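Local coordinates for Epf (PDB 4ES8), which is a cell surface adhesin that binds to cells through an N-terminal domain containing a carbohydrate-binding module, at residues 53-58 against 95-100; 129-134 against 204-209; 143-148 against 187-192; 232-237 against 307-312. One frame throughout, in Å; residues are numbered along the deposited sequence.

Contacts 1, 2 and 3 lie together in one beta domain, with centres 10 to 15 Å apart. This is probably the carbohydrate-binding module. Contact 4 is 44 Å or more from each of them, centre to centre, in the C-terminal domain, probably the fibronectin-like one. Strands 51-54, 97-105, 127-135, 144-146 and 186-194 belong to one curled antiparallel sheet. Contacts 1 and 3 stay within it, and contact 2 crosses to strand 202-213 of the second sheet. Along the chain contact 1 closes first. Contact 3 falls between the two halves of contact 2, and contact 4 comes last. The first three contacts thus pack one domain and the fourth packs another.

Contact 1: residues 53-58 against 95-100; sequences VFHLIP and APYSVA. With ACT (acetate ion), chain D.
H55 and Y97 meet at nearly a right angle, and V99 lies beside them. The closer-packed part is small, and even here the approaches are no shorter than 4.1 Å. H55 CD2 is 4.1 Å from Y97 OH and 4.4 Å from V99 CG2. Both partners come at the imidazole obliquely. H55 and Y97 are extended in the same way: each swings CG to the far side from its backbone N (chi1 -179° and 176°), and this carries the two rings into the gap between the backbones. Their polar ends are tied by a third residue, since S76 OG is hydrogen-bonded to both H55 NE2 and Y97 OH. H70 stacks on the imidazole, and I57 CG2 lies in its plane at the edge. All three touching residues are buried.

Strands 51-54 and 97-105 belong to the same curled antiparallel sheet of a beta sandwich, with strand 41-46 between them. H55 follows directly on strand 51-54. The contact therefore reaches past one intervening strand. H55 also packs on I78 of strand 76-80, and V99 on A87 of strand 84-89.

The other side of 53-58 is looser. L56 is exposed and was modelled in two conformers. An acetate, probably from the crystallisation liquor, lies beside F54, L56 and I57. I57 N donates to acetate OXT at 2.9 Å with a nearly straight angle of 169°. R42 NH1 also bonds to the acetate. The same oxygen is only in van der Waals contact with the phenyl edge, F54 CE2 to OXT being 3.9 Å.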
loop_
_atom_site.group_PDB
_atom_site.type_symbol
_atom_site.label_atom_id
_atom_site.label_comp_id
_atom_site.label_asym_id
_atom_site.label_seq_id
_atom_site.Cartn_x
_atom_site.Cartn_y
_atom_site.Cartn_z
ATOM N N VAL A 53 1.492 -0.107 23.185
ATOM C CA VAL A 53 1.468 1.305 23.511
ATOM C C VAL A 53 2.800 1.943 23.118
ATOM O O VAL A 53 3.765 1.238 22.820
ATOM C CB VAL A 53 1.161 1.571 25.002
ATOM C CG1 VAL A 53 -0.176 0.959 25.414
ATOM C CG2 VAL A 53 2.309 1.081 25.889
ATOM N N PHE A 54 2.849 3.270 23.108
ATOM C CA PHE A 54 4.006 4.004 22.614
ATOM C C PHE A 54 5.227 3.816 23.515
ATOM O O PHE A 54 5.114 3.849 24.743
ATOM C CB PHE A 54 3.637 5.486 22.448
ATOM C CG PHE A 54 4.666 6.290 21.693
ATOM C CD1 PHE A 54 4.711 6.259 20.309
ATOM C CD2 PHE A 54 5.550 7.133 22.369
ATOM C CE1 PHE A 54 5.649 7.027 19.604
ATOM C CE2 PHE A 54 6.464 7.924 21.668
ATOM C CZ PHE A 54 6.514 7.862 20.288
ATOM N N HIS A 55 6.403 3.599 22.886
ATOM C CA HIS A 55 7.675 3.328 23.548
ATOM C C HIS A 55 8.426 4.632 23.754
ATOM O O HIS A 55 9.197 5.086 22.895
ATOM C CB HIS A 55 8.482 2.353 22.668
ATOM C CG HIS A 55 9.834 1.915 23.165
ATOM N ND1 HIS A 55 10.906 2.803 23.282
ATOM C CD2 HIS A 55 10.271 0.669 23.474
ATOM C CE1 HIS A 55 11.941 2.069 23.680
ATOM N NE2 HIS A 55 11.618 0.781 23.798
ATOM N N LEU A 56 8.196 5.254 24.921
ATOM C CA LEU A 56 8.839 6.533 25.225
ATOM C C LEU A 56 10.348 6.401 25.362
ATOM O O LEU A 56 10.850 5.348 25.766
ATOM C CB LEU A 56 8.264 7.147 26.503
ATOM C CG LEU A 56 6.758 7.349 26.533
ATOM C CD1 LEU A 56 6.273 7.499 27.961
ATOM C CD2 LEU A 56 6.329 8.543 25.675
ATOM N N ILE A 57 11.068 7.457 24.977
ATOM C CA ILE A 57 12.516 7.522 25.124
ATOM C C ILE A 57 12.781 8.876 25.830
ATOM O O ILE A 57 11.853 9.699 25.879
ATOM C CB ILE A 57 13.290 7.332 23.805
ATOM C CG1 ILE A 57 12.979 8.483 22.820
ATOM C CG2 ILE A 57 12.961 5.933 23.211
ATOM C CD1 ILE A 57 13.633 8.396 21.435
ATOM N N PRO A 58 13.987 9.128 26.376
ATOM C CA PRO A 58 14.199 10.402 27.096
ATOM C C PRO A 58 13.940 11.585 26.171
ATOM O O PRO A 58 14.451 11.631 25.052
ATOM C CB PRO A 58 15.659 10.299 27.560
ATOM C CG PRO A 58 15.891 8.818 27.694
ATOM C CD PRO A 58 15.188 8.269 26.469
ATOM N N ALA A 95 10.478 -10.974 30.421
ATOM C CA ALA A 95 9.918 -11.708 29.307
ATOM C C ALA A 95 8.641 -12.450 29.683
ATOM O O ALA A 95 8.497 -12.834 30.852
ATOM C CB ALA A 95 10.959 -12.684 28.765
ATOM N N PRO A 96 7.725 -12.713 28.720
ATOM C CA PRO A 96 7.774 -12.277 27.307
ATOM C C PRO A 96 7.580 -10.767 27.170
ATOM O O PRO A 96 6.910 -10.129 27.993
ATOM C CB PRO A 96 6.628 -13.055 26.628
ATOM C CG PRO A 96 6.085 -14.015 27.677
ATOM C CD PRO A 96 6.479 -13.450 29.010
ATOM N N TYR A 97 8.204 -10.201 26.136
ATOM C CA TYR A 97 8.173 -8.761 25.897
ATOM C C TYR A 97 8.364 -8.510 24.417
ATOM O O TYR A 97 9.171 -9.195 23.783
ATOM C CB TYR A 97 9.286 -8.110 26.713
ATOM C CG TYR A 97 9.451 -6.625 26.508
ATOM C CD1 TYR A 97 8.600 -5.719 27.130
ATOM C CD2 TYR A 97 10.522 -6.118 25.774
ATOM C CE1 TYR A 97 8.785 -4.345 26.993
ATOM C CE2 TYR A 97 10.690 -4.750 25.593
ATOM C CZ TYR A 97 9.824 -3.866 26.215
ATOM O OH TYR A 97 10.003 -2.508 26.096
ATOM N N SER A 98 7.646 -7.525 23.872
ATOM C CA SER A 98 7.753 -7.247 22.455
ATOM C C SER A 98 7.912 -5.772 22.154
ATOM O O SER A 98 7.228 -4.949 22.770
ATOM C CB SER A 98 6.515 -7.772 21.720
ATOM O OG SER A 98 6.463 -7.328 20.371
ATOM N N VAL A 99 8.777 -5.456 21.171
ATOM C CA VAL A 99 8.931 -4.095 20.630
ATOM C C VAL A 99 8.412 -4.128 19.187
ATOM O O VAL A 99 8.723 -5.060 18.440
ATOM C CB VAL A 99 10.401 -3.601 20.690
ATOM C CG1 VAL A 99 10.580 -2.287 19.930
ATOM C CG2 VAL A 99 10.868 -3.458 22.134
ATOM N N ALA A 100 7.648 -3.108 18.782
ATOM C CA ALA A 100 7.168 -3.021 17.407
ATOM C C ALA A 100 7.444 -1.647 16.873
ATOM O O ALA A 100 7.312 -0.656 17.609
ATOM C CB ALA A 100 5.685 -3.315 17.332
HETATM C C ACT D . 9.245 10.646 23.421
HETATM O O ACT D . 8.988 11.084 22.279
HETATM O OXT ACT D . 9.449 9.461 23.736
HETATM C CH3 ACT D . 9.368 11.624 24.603
#

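Contact 2: residues 129-134 against 204-209; sequences VDYRIG and VEFKNL
V129 and F206 approach from opposite directions between the two sheets of a beta sandwich. Strand 127-135 lies in one sheet and strand 202-213 in the other. The segment axes approach to 10.7 Å and run in roughly the same direction, 32° apart. Side chains from both strands fill the gap and meet between them.

The apolar contacts come first. V129 uses both its methyls. CG1 is trans to N (chi1 172°) and reaches the edge of the F206 ring in its plane, with V129 CG1 to F206 CE1 at 4.0 Å. The other methyl turns to V204, with V129 CG2 to V204 CG2 at 4.1 Å.

The aromatic contact is lighter. Y131 CE1 and F206 CE1 are 4.3 Å apart, and F206 comes to the edge of the tyrosine ring. Outside the pair, Y131 packs edge-to-face with F118, makes a cation-pi contact with R169, and has its OH bonded to Q120 OE1.

The polar group is on the other side of strand 127-135. D130 points away from F206 and forms a salt bridge with R132, which also pairs with E150. The guanidinium is met at its edge: R132 NE donates to D130 OD2 on the syn side at 2.8 Å, 24° out of the carboxylate plane.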
loop_
_atom_site.group_PDB
_atom_site.type_symbol
_atom_site.label_atom_id
_atom_site.label_comp_id
_atom_site.label_asym_id
_atom_site.label_seq_id
_atom_site.Cartn_x
_atom_site.Cartn_y
_atom_site.Cartn_z
ATOM N N VAL A 129 10.021 -12.872 15.110
ATOM C CA VAL A 129 9.604 -11.705 14.350
ATOM C C VAL A 129 8.269 -11.932 13.666
ATOM O O VAL A 129 7.971 -13.040 13.193
ATOM C CB VAL A 129 10.745 -11.455 13.287
ATOM C CG1 VAL A 129 10.383 -10.376 12.262
ATOM C CG2 VAL A 129 12.076 -11.114 13.968
ATOM N N ASP A 130 7.502 -10.843 13.546
ATOM C CA ASP A 130 6.237 -10.841 12.802
ATOM C C ASP A 130 6.202 -9.588 11.931
ATOM O O ASP A 130 6.846 -8.582 12.268
ATOM C CB ASP A 130 5.013 -10.889 13.746
ATOM C CG ASP A 130 3.674 -11.196 13.061
ATOM O OD1 ASP A 130 3.681 -11.603 11.866
ATOM O OD2 ASP A 130 2.621 -11.001 13.704
ATOM N N TYR A 131 5.472 -9.660 10.823
ATOM C CA TYR A 131 5.274 -8.532 9.891
ATOM C C TYR A 131 3.781 -8.349 9.701
ATOM O O TYR A 131 3.091 -9.308 9.348
ATOM C CB TYR A 131 5.918 -8.771 8.518
ATOM C CG TYR A 131 7.342 -9.289 8.507
ATOM C CD1 TYR A 131 8.348 -8.656 9.244
ATOM C CD2 TYR A 131 7.714 -10.338 7.670
ATOM C CE1 TYR A 131 9.675 -9.085 9.169
ATOM C CE2 TYR A 131 9.030 -10.770 7.588
ATOM C CZ TYR A 131 10.010 -10.145 8.346
ATOM O OH TYR A 131 11.307 -10.591 8.280
ATOM N N ARG A 132 3.289 -7.141 9.928
ATOM C CA ARG A 132 1.870 -6.882 9.771
ATOM C C ARG A 132 1.632 -5.593 9.048
ATOM O O ARG A 132 2.543 -4.780 8.949
ATOM C CB ARG A 132 1.197 -6.789 11.158
ATOM C CG ARG A 132 1.194 -8.084 11.982
ATOM C CD ARG A 132 0.082 -9.039 11.583
ATOM N NE ARG A 132 0.274 -10.318 12.265
ATOM C CZ ARG A 132 -0.510 -11.368 12.070
ATOM N NH1 ARG A 132 -1.506 -11.307 11.188
ATOM N NH2 ARG A 132 -0.285 -12.504 12.727
ATOM N N ILE A 133 0.391 -5.383 8.588
ATOM C CA ILE A 133 -0.030 -4.084 8.063
ATOM C C ILE A 133 -0.850 -3.426 9.169
ATOM O O ILE A 133 -1.597 -4.113 9.880
ATOM C CB ILE A 133 -0.838 -4.202 6.743
ATOM C CG1 ILE A 133 -0.078 -5.062 5.704
ATOM C CG2 ILE A 133 -1.185 -2.801 6.174
ATOM C CD1 ILE A 133 1.309 -4.570 5.322
ATOM N N GLY A 134 -0.723 -2.115 9.316
ATOM C CA GLY A 134 -1.527 -1.439 10.317
ATOM C C GLY A 134 -1.865 -0.017 9.919
ATOM O O GLY A 134 -1.502 0.447 8.834
ATOM N N VAL A 204 17.872 -6.896 16.719
ATOM C CA VAL A 204 17.125 -7.255 15.502
ATOM C C VAL A 204 17.069 -6.002 14.645
ATOM O O VAL A 204 16.788 -4.925 15.179
ATOM C CB VAL A 204 15.730 -7.890 15.778
ATOM C CG1 VAL A 204 14.827 -6.982 16.642
ATOM C CG2 VAL A 204 15.038 -8.283 14.462
ATOM N N GLU A 205 17.350 -6.128 13.342
ATOM C CA GLU A 205 17.401 -4.981 12.439
ATOM C C GLU A 205 16.592 -5.223 11.174
ATOM O O GLU A 205 16.604 -6.337 10.642
ATOM C CB GLU A 205 18.873 -4.699 12.068
ATOM C CG GLU A 205 19.094 -3.514 11.145
ATOM C CD GLU A 205 20.526 -3.429 10.665
ATOM O OE1 GLU A 205 20.894 -4.221 9.768
ATOM O OE2 GLU A 205 21.281 -2.578 11.190
ATOM N N PHE A 206 15.939 -4.159 10.679
ATOM C CA PHE A 206 15.175 -4.160 9.441
ATOM C C PHE A 206 15.656 -3.004 8.600
ATOM O O PHE A 206 15.946 -1.942 9.165
ATOM C CB PHE A 206 13.668 -3.994 9.719
ATOM C CG PHE A 206 13.170 -4.817 10.879
ATOM C CD1 PHE A 206 12.716 -6.121 10.683
ATOM C CD2 PHE A 206 13.138 -4.280 12.172
ATOM C CE1 PHE A 206 12.221 -6.871 11.757
ATOM C CE2 PHE A 206 12.626 -5.027 13.247
ATOM C CZ PHE A 206 12.162 -6.317 13.030
ATOM N N LYS A 207 15.768 -3.167 7.285
ATOM C CA LYS A 207 16.284 -2.025 6.527
ATOM C C LYS A 207 15.824 -1.983 5.089
ATOM O O LYS A 207 15.267 -2.958 4.580
ATOM C CB LYS A 207 17.834 -2.028 6.544
ATOM C CG LYS A 207 18.460 -3.290 5.979
ATOM C CD LYS A 207 19.987 -3.283 6.201
ATOM C CE LYS A 207 20.570 -4.625 5.848
ATOM N NZ LYS A 207 22.059 -4.586 5.780
ATOM N N ASN A 208 16.049 -0.827 4.446
ATOM C CA ASN A 208 15.816 -0.591 3.002
ATOM C C ASN A 208 14.371 -0.931 2.609
ATOM O O ASN A 208 14.101 -1.793 1.759
ATOM C CB ASN A 208 16.846 -1.365 2.183
ATOM C CG ASN A 208 18.239 -0.818 2.434
ATOM O OD1 ASN A 208 18.439 0.395 2.662
ATOM N ND2 ASN A 208 19.230 -1.681 2.377
ATOM N N LEU A 209 13.465 -0.200 3.252
ATOM C CA LEU A 209 12.023 -0.373 3.090
ATOM C C LEU A 209 11.520 0.356 1.848
ATOM O O LEU A 209 11.895 1.509 1.599
ATOM C CB LEU A 209 11.305 0.121 4.352
ATOM C CG LEU A 209 11.863 -0.475 5.663
ATOM C CD1 LEU A 209 12.284 0.601 6.644
ATOM C CD2 LEU A 209 10.917 -1.443 6.285
#

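Contact 3: residues 143-148 against 187-192; sequences DSFKIS and SLVLLS
F145 has CG between its backbone N and carbonyl carbon (chi1 76°), and V189 turns CG1 away from its own amide nitrogen (chi1 -164°). These torsions send ring and methyl past each other in opposite directions. The setting is the curled antiparallel sheet of the beta sandwich. Strand 144-146 and strand 186-194 are both in it. Three strands separate them along the sheet. Their contact is consistent with its curling round.

V189 CG1 approaches the ring obliquely, 3.6 Å from F145 CZ and 3.9 Å from F145 CE2. L191 comes from another direction. Its CD2 lies at the ring edge, near the ring plane, 4.3 Å from F145 CZ. Neighbours fix the ring further: Y52 stacks on it, F43 meets it edge-to-face, and A100 touches it.

I147 follows in a short 3-10 turn, where the strand has ended. F166 and the side chain of R132 border both I147 and L191. One methyl of L191 serves both F145 and I147. That methyl, L191 CD2, lies 3.8 Å from both CG1 and CD1 of I147.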
loop_
_atom_site.group_PDB
_atom_site.type_symbol
_atom_site.label_atom_id
_atom_site.label_comp_id
_atom_site.label_asym_id
_atom_site.label_seq_id
_atom_site.Cartn_x
_atom_site.Cartn_y
_atom_site.Cartn_z
ATOM N N ASP A 143 -0.015 7.220 20.782
ATOM C CA ASP A 143 -0.533 6.320 19.765
ATOM C C ASP A 143 -0.468 4.889 20.294
ATOM O O ASP A 143 0.339 4.576 21.179
ATOM C CB ASP A 143 0.268 6.446 18.454
ATOM C CG ASP A 143 -0.423 5.876 17.222
ATOM O OD1 ASP A 143 -1.677 5.640 17.271
ATOM O OD2 ASP A 143 0.273 5.654 16.201
ATOM N N SER A 144 -1.353 4.048 19.788
ATOM C CA SER A 144 -1.444 2.661 20.228
ATOM C C SER A 144 -2.023 1.834 19.115
ATOM O O SER A 144 -2.554 2.396 18.142
ATOM C CB SER A 144 -2.328 2.567 21.468
ATOM O OG SER A 144 -3.649 2.958 21.123
ATOM N N PHE A 145 -1.897 0.512 19.224
ATOM C CA PHE A 145 -2.486 -0.363 18.224
ATOM C C PHE A 145 -2.576 -1.773 18.752
ATOM O O PHE A 145 -1.930 -2.108 19.761
ATOM C CB PHE A 145 -1.685 -0.383 16.883
ATOM C CG PHE A 145 -0.404 -1.185 16.887
ATOM C CD1 PHE A 145 0.798 -0.616 17.321
ATOM C CD2 PHE A 145 -0.378 -2.492 16.403
ATOM C CE1 PHE A 145 1.981 -1.364 17.335
ATOM C CE2 PHE A 145 0.810 -3.242 16.417
ATOM C CZ PHE A 145 1.989 -2.668 16.879
ATOM N N LYS A 146 -3.375 -2.588 18.037
ATOM C CA LYS A 146 -3.530 -4.020 18.302
ATOM C C LYS A 146 -3.130 -4.774 17.057
ATOM O O LYS A 146 -3.484 -4.344 15.965
ATOM C CB LYS A 146 -4.971 -4.389 18.689
ATOM C CG LYS A 146 -5.437 -3.879 20.054
ATOM C CD LYS A 146 -6.556 -4.769 20.612
ATOM C CE LYS A 146 -7.894 -4.607 19.928
ATOM N NZ LYS A 146 -8.765 -5.795 20.137
ATOM N N ILE A 147 -2.382 -5.880 17.193
ATOM C CA ILE A 147 -1.982 -6.632 15.995
ATOM C C ILE A 147 -3.240 -7.007 15.201
ATOM O O ILE A 147 -3.262 -6.882 13.971
ATOM C CB ILE A 147 -1.197 -7.892 16.396
ATOM C CG1 ILE A 147 0.121 -7.526 17.088
ATOM C CG2 ILE A 147 -0.946 -8.796 15.169
ATOM C CD1 ILE A 147 0.905 -8.772 17.631
ATOM N N SER A 148 -4.275 -7.450 15.931
ATOM C CA SER A 148 -5.541 -7.927 15.356
ATOM C C SER A 148 -6.324 -6.821 14.609
ATOM O O SER A 148 -7.298 -7.154 13.929
ATOM C CB SER A 148 -6.411 -8.542 16.450
ATOM O OG SER A 148 -6.771 -7.566 17.407
ATOM N N SER A 187 0.843 1.692 7.629
ATOM C CA SER A 187 2.201 1.397 8.059
ATOM C C SER A 187 2.516 -0.072 7.834
ATOM O O SER A 187 1.625 -0.937 7.824
ATOM C CB SER A 187 2.425 1.749 9.535
ATOM O OG SER A 187 1.656 0.939 10.410
ATOM N N LEU A 188 3.796 -0.330 7.649
ATOM C CA LEU A 188 4.370 -1.652 7.776
ATOM C C LEU A 188 4.718 -1.782 9.246
ATOM O O LEU A 188 5.448 -0.926 9.775
ATOM C CB LEU A 188 5.613 -1.847 6.882
ATOM C CG LEU A 188 6.411 -3.144 7.158
ATOM C CD1 LEU A 188 5.597 -4.412 6.823
ATOM C CD2 LEU A 188 7.682 -3.183 6.333
ATOM N N VAL A 189 4.180 -2.799 9.920
ATOM C CA VAL A 189 4.464 -3.038 11.332
ATOM C C VAL A 189 5.532 -4.113 11.445
ATOM O O VAL A 189 5.344 -5.233 10.958
ATOM C CB VAL A 189 3.199 -3.413 12.151
ATOM C CG1 VAL A 189 3.491 -3.247 13.652
ATOM C CG2 VAL A 189 2.022 -2.533 11.744
ATOM N N LEU A 190 6.663 -3.744 12.046
ATOM C CA LEU A 190 7.822 -4.647 12.192
ATOM C C LEU A 190 7.906 -5.060 13.648
ATOM O O LEU A 190 8.291 -4.240 14.499
ATOM C CB LEU A 190 9.094 -3.923 11.755
ATOM C CG LEU A 190 9.104 -3.543 10.265
ATOM C CD1 LEU A 190 10.180 -2.533 9.986
ATOM C CD2 LEU A 190 9.274 -4.778 9.369
ATOM N N LEU A 191 7.458 -6.288 13.959
ATOM C CA LEU A 191 7.367 -6.738 15.339
ATOM C C LEU A 191 8.401 -7.757 15.689
ATOM O O LEU A 191 8.723 -8.631 14.883
ATOM C CB LEU A 191 5.970 -7.346 15.648
ATOM C CG LEU A 191 4.770 -6.484 15.242
ATOM C CD1 LEU A 191 4.198 -6.956 13.917
ATOM C CD2 LEU A 191 3.678 -6.544 16.305
ATOM N N SER A 192 8.903 -7.671 16.928
ATOM C CA SER A 192 9.823 -8.702 17.423
ATOM C C SER A 192 9.515 -8.974 18.874
ATOM O O SER A 192 8.838 -8.177 19.534
ATOM C CB SER A 192 11.282 -8.287 17.233
ATOM O OG SER A 192 11.608 -7.078 17.898
#

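Contact 4: residues 232-237 against 307-312; sequences VQLTLK and FFFEVG
F309 packs against L234 and V232, and it is the residue of 307-312 that makes the contact. The segment begins with F307. Its CB points toward 232-237, but its ring packs on Q219 and L220 of strand 219-224 instead. F308 turns to the other side of the strand, is exposed, and makes a cation-pi contact with K290.

F309 comes next and points inward. A chi1 of 71° tucks CG between N and C, which raises the ring off the strand into the gap. L234 crosses it at about a right angle. L234 CD2 is 3.7 Å from F309 CE1 and 3.8 Å from F309 CZ. In L234, CG is turned away from the carbonyl carbon (chi1 -56°). CD1 continues the chain, and the other methyl, CD2, branches off toward the phenyl ring. V232 crosses the ring obliquely, with V232 CG1 4.1 Å from F309 CZ. Both methyls come in at a slant to the ring. L252 of strand 248-253, L291 of strand 290-297 and A225 also touch the phenyl group.

Further on, V311 is buried. V311 CA is paired in register with V232 CA, 9.5 Å away, but the side chain packs on L291.

Strand 231-237 is the middle strand of a three-stranded antiparallel sheet, and strand 307-310 is an edge of a four-stranded one. Face-to-face packing of three and four strands through a hydrophobic core is typical of the fibronectin-like beta sandwich.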
loop_
_atom_site.group_PDB
_atom_site.type_symbol
_atom_site.label_atom_id
_atom_site.label_comp_id
_atom_site.label_asym_id
_atom_site.label_seq_id
_atom_site.Cartn_x
_atom_site.Cartn_y
_atom_site.Cartn_z
ATOM N N VAL A 232 -20.250 8.319 -25.124
ATOM C CA VAL A 232 -19.748 6.955 -25.203
ATOM C C VAL A 232 -19.810 6.414 -23.781
ATOM O O VAL A 232 -19.383 7.113 -22.858
ATOM C CB VAL A 232 -18.313 6.884 -25.806
ATOM C CG1 VAL A 232 -17.770 5.456 -25.759
ATOM C CG2 VAL A 232 -18.283 7.424 -27.239
ATOM N N GLN A 233 -20.354 5.214 -23.599
ATOM C CA GLN A 233 -20.469 4.635 -22.261
ATOM C C GLN A 233 -19.604 3.398 -22.172
ATOM O O GLN A 233 -19.811 2.439 -22.920
ATOM C CB GLN A 233 -21.941 4.302 -21.929
ATOM C CG GLN A 233 -22.826 5.544 -21.793
ATOM C CD GLN A 233 -24.221 5.204 -21.316
ATOM O OE1 GLN A 233 -24.712 4.070 -21.464
ATOM N NE2 GLN A 233 -24.902 6.193 -20.752
ATOM N N LEU A 234 -18.636 3.402 -21.242
ATOM C CA LEU A 234 -17.758 2.245 -21.075
ATOM C C LEU A 234 -17.997 1.572 -19.741
ATOM O O LEU A 234 -17.891 2.229 -18.699
ATOM C CB LEU A 234 -16.287 2.652 -21.180
ATOM C CG LEU A 234 -15.860 3.377 -22.457
ATOM C CD1 LEU A 234 -14.403 3.670 -22.408
ATOM C CD2 LEU A 234 -16.136 2.525 -23.744
ATOM N N THR A 235 -18.326 0.276 -19.768
ATOM C CA THR A 235 -18.520 -0.494 -18.538
ATOM C C THR A 235 -17.207 -1.197 -18.203
ATOM O O THR A 235 -16.714 -2.004 -18.992
ATOM C CB THR A 235 -19.689 -1.491 -18.690
ATOM O OG1 THR A 235 -20.880 -0.762 -18.988
ATOM C CG2 THR A 235 -19.914 -2.359 -17.429
ATOM N N LEU A 236 -16.648 -0.902 -17.029
ATOM C CA LEU A 236 -15.396 -1.531 -16.609
ATOM C C LEU A 236 -15.631 -2.736 -15.697
ATOM O O LEU A 236 -16.643 -2.802 -14.978
ATOM C CB LEU A 236 -14.540 -0.518 -15.833
ATOM C CG LEU A 236 -14.171 0.791 -16.536
ATOM C CD1 LEU A 236 -13.364 1.685 -15.590
ATOM C CD2 LEU A 236 -13.416 0.532 -17.836
ATOM N N LYS A 237 -14.683 -3.665 -15.729
ATOM C CA LYS A 237 -14.679 -4.860 -14.880
ATOM C C LYS A 237 -13.252 -5.121 -14.409
ATOM O O LYS A 237 -12.312 -4.558 -14.980
ATOM C CB LYS A 237 -15.244 -6.085 -15.639
ATOM C CG LYS A 237 -14.338 -6.590 -16.763
ATOM C CD LYS A 237 -14.917 -7.788 -17.514
ATOM C CE LYS A 237 -14.051 -8.144 -18.701
ATOM N NZ LYS A 237 -14.663 -9.210 -19.555
ATOM N N PHE A 307 -8.552 -3.394 -25.920
ATOM C CA PHE A 307 -9.942 -3.879 -25.987
ATOM C C PHE A 307 -10.616 -3.252 -27.193
ATOM O O PHE A 307 -10.280 -2.126 -27.562
ATOM C CB PHE A 307 -10.729 -3.518 -24.722
ATOM C CG PHE A 307 -10.076 -3.982 -23.447
ATOM C CD1 PHE A 307 -10.108 -5.320 -23.078
ATOM C CD2 PHE A 307 -9.376 -3.091 -22.646
ATOM C CE1 PHE A 307 -9.465 -5.755 -21.918
ATOM C CE2 PHE A 307 -8.759 -3.521 -21.472
ATOM C CZ PHE A 307 -8.779 -4.858 -21.136
ATOM N N PHE A 308 -11.585 -3.951 -27.784
ATOM C CA PHE A 308 -12.297 -3.444 -28.960
ATOM C C PHE A 308 -13.780 -3.646 -28.814
ATOM O O PHE A 308 -14.235 -4.651 -28.247
ATOM C CB PHE A 308 -11.815 -4.167 -30.238
ATOM C CG PHE A 308 -10.337 -4.060 -30.502
ATOM C CD1 PHE A 308 -9.824 -3.008 -31.249
ATOM C CD2 PHE A 308 -9.446 -4.988 -29.961
ATOM C CE1 PHE A 308 -8.447 -2.898 -31.479
ATOM C CE2 PHE A 308 -8.071 -4.865 -30.171
ATOM C CZ PHE A 308 -7.581 -3.826 -30.939
ATOM N N PHE A 309 -14.552 -2.716 -29.387
ATOM C CA PHE A 309 -15.995 -2.838 -29.430
ATOM C C PHE A 309 -16.479 -2.103 -30.660
ATOM O O PHE A 309 -15.813 -1.174 -31.130
ATOM C CB PHE A 309 -16.688 -2.336 -28.138
ATOM C CG PHE A 309 -16.671 -0.840 -27.924
ATOM C CD1 PHE A 309 -15.568 -0.216 -27.342
ATOM C CD2 PHE A 309 -17.768 -0.054 -28.275
ATOM C CE1 PHE A 309 -15.551 1.172 -27.151
ATOM C CE2 PHE A 309 -17.766 1.328 -28.043
ATOM C CZ PHE A 309 -16.659 1.934 -27.487
ATOM N N GLU A 310 -17.646 -2.509 -31.167
ATOM C CA GLU A 310 -18.202 -1.861 -32.348
ATOM C C GLU A 310 -19.148 -0.739 -32.030
ATOM O O GLU A 310 -19.961 -0.842 -31.115
ATOM C CB GLU A 310 -18.971 -2.883 -33.194
ATOM C CG GLU A 310 -18.072 -3.774 -34.040
ATOM C CD GLU A 310 -18.807 -4.760 -34.930
ATOM O OE1 GLU A 310 -20.031 -4.590 -35.143
ATOM O OE2 GLU A 310 -18.147 -5.697 -35.437
ATOM N N VAL A 311 -19.115 0.292 -32.874
ATOM C CA VAL A 311 -20.112 1.362 -32.903
ATOM C C VAL A 311 -21.391 0.704 -33.442
ATOM O O VAL A 311 -21.317 -0.121 -34.349
ATOM C CB VAL A 311 -19.653 2.541 -33.813
ATOM C CG1 VAL A 311 -20.755 3.591 -33.999
ATOM C CG2 VAL A 311 -18.376 3.194 -33.313
ATOM N N GLY A 312 -22.536 1.053 -32.899
ATOM C CA GLY A 312 -23.783 0.496 -33.409
ATOM C C GLY A 312 -24.757 1.574 -33.831
ATOM O O GLY A 312 -24.403 2.751 -33.924
#